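Local coordinates for protein BAG family molecular chaperone regulator 1 (Arabidopsis thaliana, PDB 4HWC) that probably acts through its BAG domain as a co-chaperone that binds the ATPase domain of HSP70/HSC70 chaperones and helps regulate programmed cell death and stress responses, at residues 21-26 / 79-84. Sequence-based numbering, arbitrary orientation.
Sequences GRVSAF and VETLDA
Leu82 reaches across to Val23 and Phe26, and its CD2 methyl touches both: it lies 3.9 Å from Val23 CG2 and 3.7 Å from Phe26 CD2. Against Val23 the meeting is methyl on methyl. Against the phenyl ring, the same CD2 arrives at the edge, close to the ring plane. One face of that ring has Arg22 O of its own helix, 3.4 Å above the plane and offset toward the rim. A second methyl pair lies beside this group, with Val23 CG1 3.8 Å from Thr81 CG2. Val23 thus divides its two branches between neighbouring residues of the other helix: with chi1 at 173°, CG1 lies opposite the backbone N and reaches Thr81, while CG2, beside that N, meets Leu82. No hydrogen bond crosses the interface. Thr81 offers its methyl here and uses OG1 within its own helix, bonded to Asn77 O. The short axes of 21-26 and 79-84 point the same general way, 27° apart, with a closest approach of 10.6 Å. Val23 and Leu82 are the nearest CA pair, at 7.0 Å. This is apolar packing between the first and last helices, 5-31 and 62-88, of the three-helix BAG domain bundle. The middle helix, 38-55, packs Ile45 and Leu48 against Leu82 and Val44 against Phe26; Tyr78 and Leu85 of helix 62-88 touch Val23 and Phe26, respectively.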
ATOM      1  N   GLY A  21      -4.891  -5.803  -2.298  1.00 16.11           N
ATOM      2  CA  GLY A  21      -6.108  -6.568  -2.521  1.00 14.93           C
ATOM      3  C   GLY A  21      -7.256  -5.890  -1.797  1.00 16.20           C
ATOM      4  O   GLY A  21      -8.388  -5.852  -2.295  1.00 14.60           O
ATOM      5  N   ARG A  22      -6.968  -5.358  -0.614  1.00 12.39           N
ATOM      6  CA  ARG A  22      -7.997  -4.647   0.147  1.00 11.71           C
ATOM      7  C   ARG A  22      -8.401  -3.376  -0.581  1.00 14.64           C
ATOM      8  O   ARG A  22      -9.569  -2.994  -0.601  1.00 12.61           O
ATOM      9  CB  ARG A  22      -7.478  -4.270   1.529  1.00 16.70           C
ATOM     10  CG  ARG A  22      -7.151  -5.409   2.462  1.00 22.97           C
ATOM     11  CD  ARG A  22      -7.478  -4.966   3.873  1.00 25.67           C
ATOM     12  NE  ARG A  22      -6.598  -5.561   4.878  1.00 35.88           N
ATOM     13  CZ  ARG A  22      -6.801  -5.418   6.186  1.00 31.07           C
ATOM     14  NH1 ARG A  22      -7.840  -4.722   6.633  1.00 32.40           N
ATOM     15  NH2 ARG A  22      -5.930  -5.956   7.054  1.00 31.92           N
ATOM     16  N   VAL A  23      -7.431  -2.707  -1.194  1.00 10.79           N
ATOM     17  CA  VAL A  23      -7.727  -1.498  -1.941  1.00 10.73           C
ATOM     18  C   VAL A  23      -8.676  -1.874  -3.075  1.00 13.16           C
ATOM     19  O   VAL A  23      -9.700  -1.221  -3.284  1.00 12.60           O
ATOM     20  CB  VAL A  23      -6.443  -0.847  -2.527  1.00 13.54           C
ATOM     21  CG1 VAL A  23      -6.823   0.313  -3.452  1.00 13.74           C
ATOM     22  CG2 VAL A  23      -5.575  -0.326  -1.393  1.00 11.28           C
ATOM     23  N   SER A  24      -8.344  -2.946  -3.787  1.00 16.52           N
ATOM     24  CA  SER A  24      -9.175  -3.421  -4.888  1.00 18.02           C
ATOM     25  C   SER A  24     -10.585  -3.758  -4.400  1.00 15.58           C
ATOM     26  O   SER A  24     -11.564  -3.486  -5.086  1.00 16.54           O
ATOM     27  CB  SER A  24      -8.528  -4.655  -5.538  1.00 22.23           C
ATOM     28  OG  SER A  24      -9.331  -5.158  -6.590  1.00 32.55           O
ATOM     29  N   ALA A  25     -10.690  -4.353  -3.214  1.00 12.36           N
ATOM     30  CA  ALA A  25     -12.002  -4.697  -2.660  1.00 15.92           C
ATOM     31  C   ALA A  25     -12.817  -3.432  -2.399  1.00 13.83           C
ATOM     32  O   ALA A  25     -14.007  -3.372  -2.701  1.00 12.49           O
ATOM     33  CB  ALA A  25     -11.834  -5.483  -1.373  1.00 13.91           C
ATOM     34  N   PHE A  26     -12.166  -2.418  -1.836  1.00 12.00           N
ATOM     35  CA  PHE A  26     -12.825  -1.151  -1.539  1.00 13.78           C
ATOM     36  C   PHE A  26     -13.318  -0.500  -2.823  1.00 11.41           C
ATOM     37  O   PHE A  26     -14.400   0.092  -2.864  1.00 11.59           O
ATOM     38  CB  PHE A  26     -11.861  -0.186  -0.827  1.00 13.95           C
ATOM     39  CG  PHE A  26     -11.591  -0.530   0.616  1.00 14.80           C
ATOM     40  CD1 PHE A  26     -12.444  -1.374   1.324  1.00 16.98           C
ATOM     41  CD2 PHE A  26     -10.494   0.024   1.279  1.00 18.12           C
ATOM     42  CE1 PHE A  26     -12.212  -1.663   2.671  1.00 22.32           C
ATOM     43  CE2 PHE A  26     -10.252  -0.257   2.627  1.00 20.00           C
ATOM     44  CZ  PHE A  26     -11.115  -1.103   3.325  1.00 21.15           C
ATOM     45  N   VAL A  79      -2.059   4.590  -1.390  1.00 12.32           N
ATOM     46  CA  VAL A  79      -2.542   5.595  -0.447  1.00 12.28           C
ATOM     47  C   VAL A  79      -3.276   6.686  -1.228  1.00 13.41           C
ATOM     48  O   VAL A  79      -4.302   7.203  -0.788  1.00 14.34           O
ATOM     49  CB  VAL A  79      -1.378   6.203   0.379  1.00 12.89           C
ATOM     50  CG1 VAL A  79      -1.895   7.354   1.251  1.00 16.72           C
ATOM     51  CG2 VAL A  79      -0.773   5.131   1.271  1.00 14.94           C
ATOM     52  N   GLU A  80      -2.752   7.017  -2.402  1.00 25.49           N
ATOM     53  CA  GLU A  80      -3.356   8.027  -3.265  1.00 25.72           C
ATOM     54  C   GLU A  80      -4.763   7.578  -3.660  1.00 27.80           C
ATOM     55  O   GLU A  80      -5.709   8.362  -3.650  1.00 29.02           O
ATOM     56  CB  GLU A  80      -2.493   8.209  -4.515  1.00 29.87           C
ATOM     57  CG  GLU A  80      -3.015   9.217  -5.524  1.00 29.51           C
ATOM     58  CD  GLU A  80      -2.082   9.352  -6.716  1.00 29.66           C
ATOM     59  OE1 GLU A  80      -2.176  10.362  -7.436  1.00 29.44           O
ATOM     60  OE2 GLU A  80      -1.251   8.440  -6.932  1.00 30.05           O
ATOM     61  N   THR A  81      -4.886   6.305  -4.014  1.00 16.45           N
ATOM     62  CA  THR A  81      -6.174   5.734  -4.394  1.00 13.55           C
ATOM     63  C   THR A  81      -7.136   5.757  -3.207  1.00 15.98           C
ATOM     64  O   THR A  81      -8.310   6.111  -3.355  1.00 17.21           O
ATOM     65  CB  THR A  81      -5.987   4.285  -4.887  1.00 15.45           C
ATOM     66  OG1 THR A  81      -5.205   4.297  -6.088  1.00 14.14           O
ATOM     67  CG2 THR A  81      -7.331   3.618  -5.167  1.00 18.93           C
ATOM     68  N   LEU A  82      -6.641   5.390  -2.029  1.00 13.55           N
ATOM     69  CA  LEU A  82      -7.477   5.370  -0.832  1.00 13.47           C
ATOM     70  C   LEU A  82      -7.914   6.766  -0.394  1.00 20.58           C
ATOM     71  O   LEU A  82      -9.034   6.946   0.092  1.00 17.99           O
ATOM     72  CB  LEU A  82      -6.749   4.683   0.320  1.00 15.48           C
ATOM     73  CG  LEU A  82      -6.526   3.169   0.239  1.00 15.99           C
ATOM     74  CD1 LEU A  82      -5.719   2.716   1.449  1.00 20.69           C
ATOM     75  CD2 LEU A  82      -7.862   2.447   0.205  1.00 22.96           C
ATOM     76  N   ASP A  83      -7.032   7.750  -0.541  1.00 18.94           N
ATOM     77  CA  ASP A  83      -7.385   9.112  -0.165  1.00 24.52           C
ATOM     78  C   ASP A  83      -8.506   9.615  -1.064  1.00 25.86           C
ATOM     79  O   ASP A  83      -9.401  10.331  -0.614  1.00 26.50           O
ATOM     80  CB  ASP A  83      -6.183  10.052  -0.280  1.00 25.17           C
ATOM     81  CG  ASP A  83      -5.188   9.865   0.847  1.00 25.26           C
ATOM     82  OD1 ASP A  83      -5.616   9.480   1.955  1.00 27.73           O
ATOM     83  OD2 ASP A  83      -3.985  10.120   0.634  1.00 33.52           O
ATOM     84  N   ALA A  84      -8.451   9.235  -2.336  1.00 22.90           N
ATOM     85  CA  ALA A  84      -9.472   9.642  -3.295  1.00 28.13           C
ATOM     86  C   ALA A  84     -10.815   9.000  -2.952  1.00 33.48           C
ATOM     87  O   ALA A  84     -11.866   9.616  -3.130  1.00 37.32           O
ATOM     88  CB  ALA A  84      -9.048   9.259  -4.709  1.00 26.55           C
TER